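Local coordinates for protein tRNA endonuclease VMS1 (Saccharomyces cerevisiae, PDB 5WHG) that cleaves polypeptidyl-tRNAs downstream of ribosome-associated quality control to release incompletely synthesized polypeptides for degradation, at residues F25-S28 with E29-N33. Sequence-based numbering, arbitrary orientation.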
ATOM      1  N   PHE A  25       7.667  -4.946  -5.037  1.00 79.58           N
ATOM      2  CA  PHE A  25       7.003  -4.802  -6.328  1.00 86.58           C
ATOM      3  C   PHE A  25       7.970  -4.545  -7.482  1.00 98.60           C
ATOM      4  O   PHE A  25       7.537  -4.147  -8.570  1.00107.47           O
ATOM      5  CB  PHE A  25       5.956  -3.694  -6.252  1.00 86.57           C
ATOM      6  CG  PHE A  25       4.913  -3.931  -5.196  1.00 86.47           C
ATOM      7  CD1 PHE A  25       4.074  -5.039  -5.273  1.00 82.68           C
ATOM      8  CD2 PHE A  25       4.779  -3.065  -4.123  1.00 93.00           C
ATOM      9  CE1 PHE A  25       3.114  -5.274  -4.310  1.00 78.45           C
ATOM     10  CE2 PHE A  25       3.818  -3.293  -3.154  1.00101.08           C
ATOM     11  CZ  PHE A  25       2.980  -4.395  -3.251  1.00 90.77           C
ATOM     12  N   ASP A  26       9.264  -4.788  -7.273  1.00100.94           N
ATOM     13  CA  ASP A  26      10.284  -4.480  -8.265  1.00107.70           C
ATOM     14  C   ASP A  26      11.532  -5.327  -8.019  1.00110.07           C
ATOM     15  O   ASP A  26      12.658  -4.840  -8.144  1.00108.39           O
ATOM     16  CB  ASP A  26      10.609  -2.985  -8.220  1.00117.83           C
ATOM     17  CG  ASP A  26      11.404  -2.509  -9.427  1.00125.77           C
ATOM     18  OD1 ASP A  26      11.650  -3.323 -10.349  1.00124.86           O
ATOM     19  OD2 ASP A  26      11.780  -1.311  -9.439  1.00126.33           O
ATOM     20  N   LEU A  27      11.340  -6.596  -7.660  1.00108.13           N
ATOM     21  CA  LEU A  27      12.458  -7.497  -7.426  1.00107.31           C
ATOM     22  C   LEU A  27      12.989  -8.068  -8.738  1.00114.99           C
ATOM     23  O   LEU A  27      12.219  -8.474  -9.618  1.00115.58           O
ATOM     24  CB  LEU A  27      12.033  -8.644  -6.512  1.00103.50           C
ATOM     25  CG  LEU A  27      11.391  -8.354  -5.162  1.00 94.46           C
ATOM     26  CD1 LEU A  27      10.692  -9.620  -4.677  1.00 96.71           C
ATOM     27  CD2 LEU A  27      12.434  -7.893  -4.151  1.00 83.89           C
ATOM     28  N   SER A  28      14.314  -8.112  -8.851  1.00118.89           N
ATOM     29  CA  SER A  28      14.982  -8.712  -9.998  1.00121.35           C
ATOM     30  C   SER A  28      14.643 -10.194 -10.116  1.00120.37           C
ATOM     31  O   SER A  28      14.314 -10.866  -9.133  1.00116.40           O
ATOM     32  CB  SER A  28      16.482  -8.576  -9.853  1.00126.59           C
ATOM     33  OG  SER A  28      16.884  -9.333  -8.725  1.00129.57           O
ATOM     34  N   GLU A  29      14.762 -10.714 -11.343  1.00121.31           N
ATOM     35  CA  GLU A  29      14.403 -12.108 -11.579  1.00125.68           C
ATOM     36  C   GLU A  29      15.341 -13.059 -10.842  1.00126.75           C
ATOM     37  O   GLU A  29      14.906 -14.129 -10.398  1.00120.20           O
ATOM     38  CB  GLU A  29      14.400 -12.410 -13.082  1.00141.29           C
ATOM     39  CG  GLU A  29      13.530 -13.607 -13.489  1.00148.82           C
ATOM     40  CD  GLU A  29      13.767 -14.057 -14.931  1.00157.09           C
ATOM     41  OE1 GLU A  29      14.820 -13.701 -15.502  1.00160.72           O
ATOM     42  OE2 GLU A  29      12.901 -14.768 -15.495  1.00156.46           O
ATOM     43  N   GLN A  30      16.619 -12.684 -10.693  1.00134.23           N
ATOM     44  CA  GLN A  30      17.564 -13.521  -9.958  1.00137.82           C
ATOM     45  C   GLN A  30      17.115 -13.706  -8.516  1.00125.75           C
ATOM     46  O   GLN A  30      17.024 -14.830  -8.016  1.00128.65           O
ATOM     47  CB  GLN A  30      18.969 -12.910 -10.001  1.00151.04           C
ATOM     48  CG  GLN A  30      20.078 -13.883  -9.564  1.00163.70           C
ATOM     49  CD  GLN A  30      21.333 -13.187  -9.039  1.00171.70           C
ATOM     50  OE1 GLN A  30      21.249 -12.250  -8.243  1.00176.03           O
ATOM     51  NE2 GLN A  30      22.501 -13.650  -9.481  1.00172.53           N
ATOM     52  N   LEU A  31      16.815 -12.605  -7.836  1.00123.62           N
ATOM     53  CA  LEU A  31      16.367 -12.696  -6.454  1.00121.58           C
ATOM     54  C   LEU A  31      15.012 -13.399  -6.347  1.00120.32           C
ATOM     55  O   LEU A  31      14.784 -14.173  -5.411  1.00123.47           O
ATOM     56  CB  LEU A  31      16.327 -11.295  -5.848  1.00116.91           C
ATOM     57  CG  LEU A  31      15.813 -11.164  -4.420  1.00122.79           C
ATOM     58  CD1 LEU A  31      16.543 -12.135  -3.526  1.00128.30           C
ATOM     59  CD2 LEU A  31      16.003  -9.742  -3.922  1.00122.06           C
ATOM     60  N   LEU A  32      14.113 -13.168  -7.309  1.00111.04           N
ATOM     61  CA  LEU A  32      12.786 -13.781  -7.266  1.00106.71           C
ATOM     62  C   LEU A  32      12.871 -15.301  -7.343  1.00116.47           C
ATOM     63  O   LEU A  32      12.389 -16.012  -6.453  1.00108.11           O
ATOM     64  CB  LEU A  32      11.932 -13.244  -8.414  1.00100.20           C
ATOM     65  CG  LEU A  32      10.447 -13.091  -8.136  1.00 96.41           C
ATOM     66  CD1 LEU A  32      10.276 -12.519  -6.761  1.00 98.50           C
ATOM     67  CD2 LEU A  32       9.863 -12.146  -9.146  1.00 98.86           C
ATOM     68  N   ASN A  33      13.486 -15.813  -8.416  1.00129.04           N
ATOM     69  CA  ASN A  33      13.593 -17.249  -8.658  1.00127.94           C
ATOM     70  C   ASN A  33      14.420 -17.970  -7.604  1.00123.09           C
ATOM     71  O   ASN A  33      14.401 -19.206  -7.570  1.00123.72           O
ATOM     72  CB  ASN A  33      14.200 -17.513 -10.042  1.00131.83           C
ATOM     73  CG  ASN A  33      13.175 -17.449 -11.162  1.00137.71           C
ATOM     74  OD1 ASN A  33      12.103 -16.854 -11.020  1.00137.86           O
ATOM     75  ND2 ASN A  33      13.503 -18.073 -12.286  1.00142.57           N
TER
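The flat group that meets the helix is the carbonyl of Ser28. Leu32 N lies in the plane of this carbonyl and donates to Ser28 O at 2.9 Å, with an N-H...O angle of 155°. CB of Leu32 also sits beside this oxygen, 3.4 Å from Ser28 O. The bond closes the first turn of helix 29-34, and Ser28 is its N-cap. The serine hydroxyl lies between its own backbone N and carbonyl carbon (chi1 65°), which turns it back over the helix start. There Ser28 OG accepts a weak but fairly straight bond from Leu31 N at 3.4 Å.

Leu27 and Leu32 flank the cap as a hydrophobic staple: Leu27 CD1 meets Leu32 CD1 at 3.6 Å, the side chains crossing at about a right angle. Leu27 CD2 adds an apolar contact to Leu31 CD2 at 4.0 Å. Leu31 also packs on Leu17 and Leu22, and Leu32 on Asn199, whose OD1 accepts from Leu27 N. The loop enters the helix near the start of the modelled chain, shortly before edge strand 36-37 of the four-stranded antiparallel sheet. The hydroxyl thus weakly caps Leu31 N, the carbonyl begins the helical bonding, and the leucines meeting beside them are consistent with a loop held to the helix start.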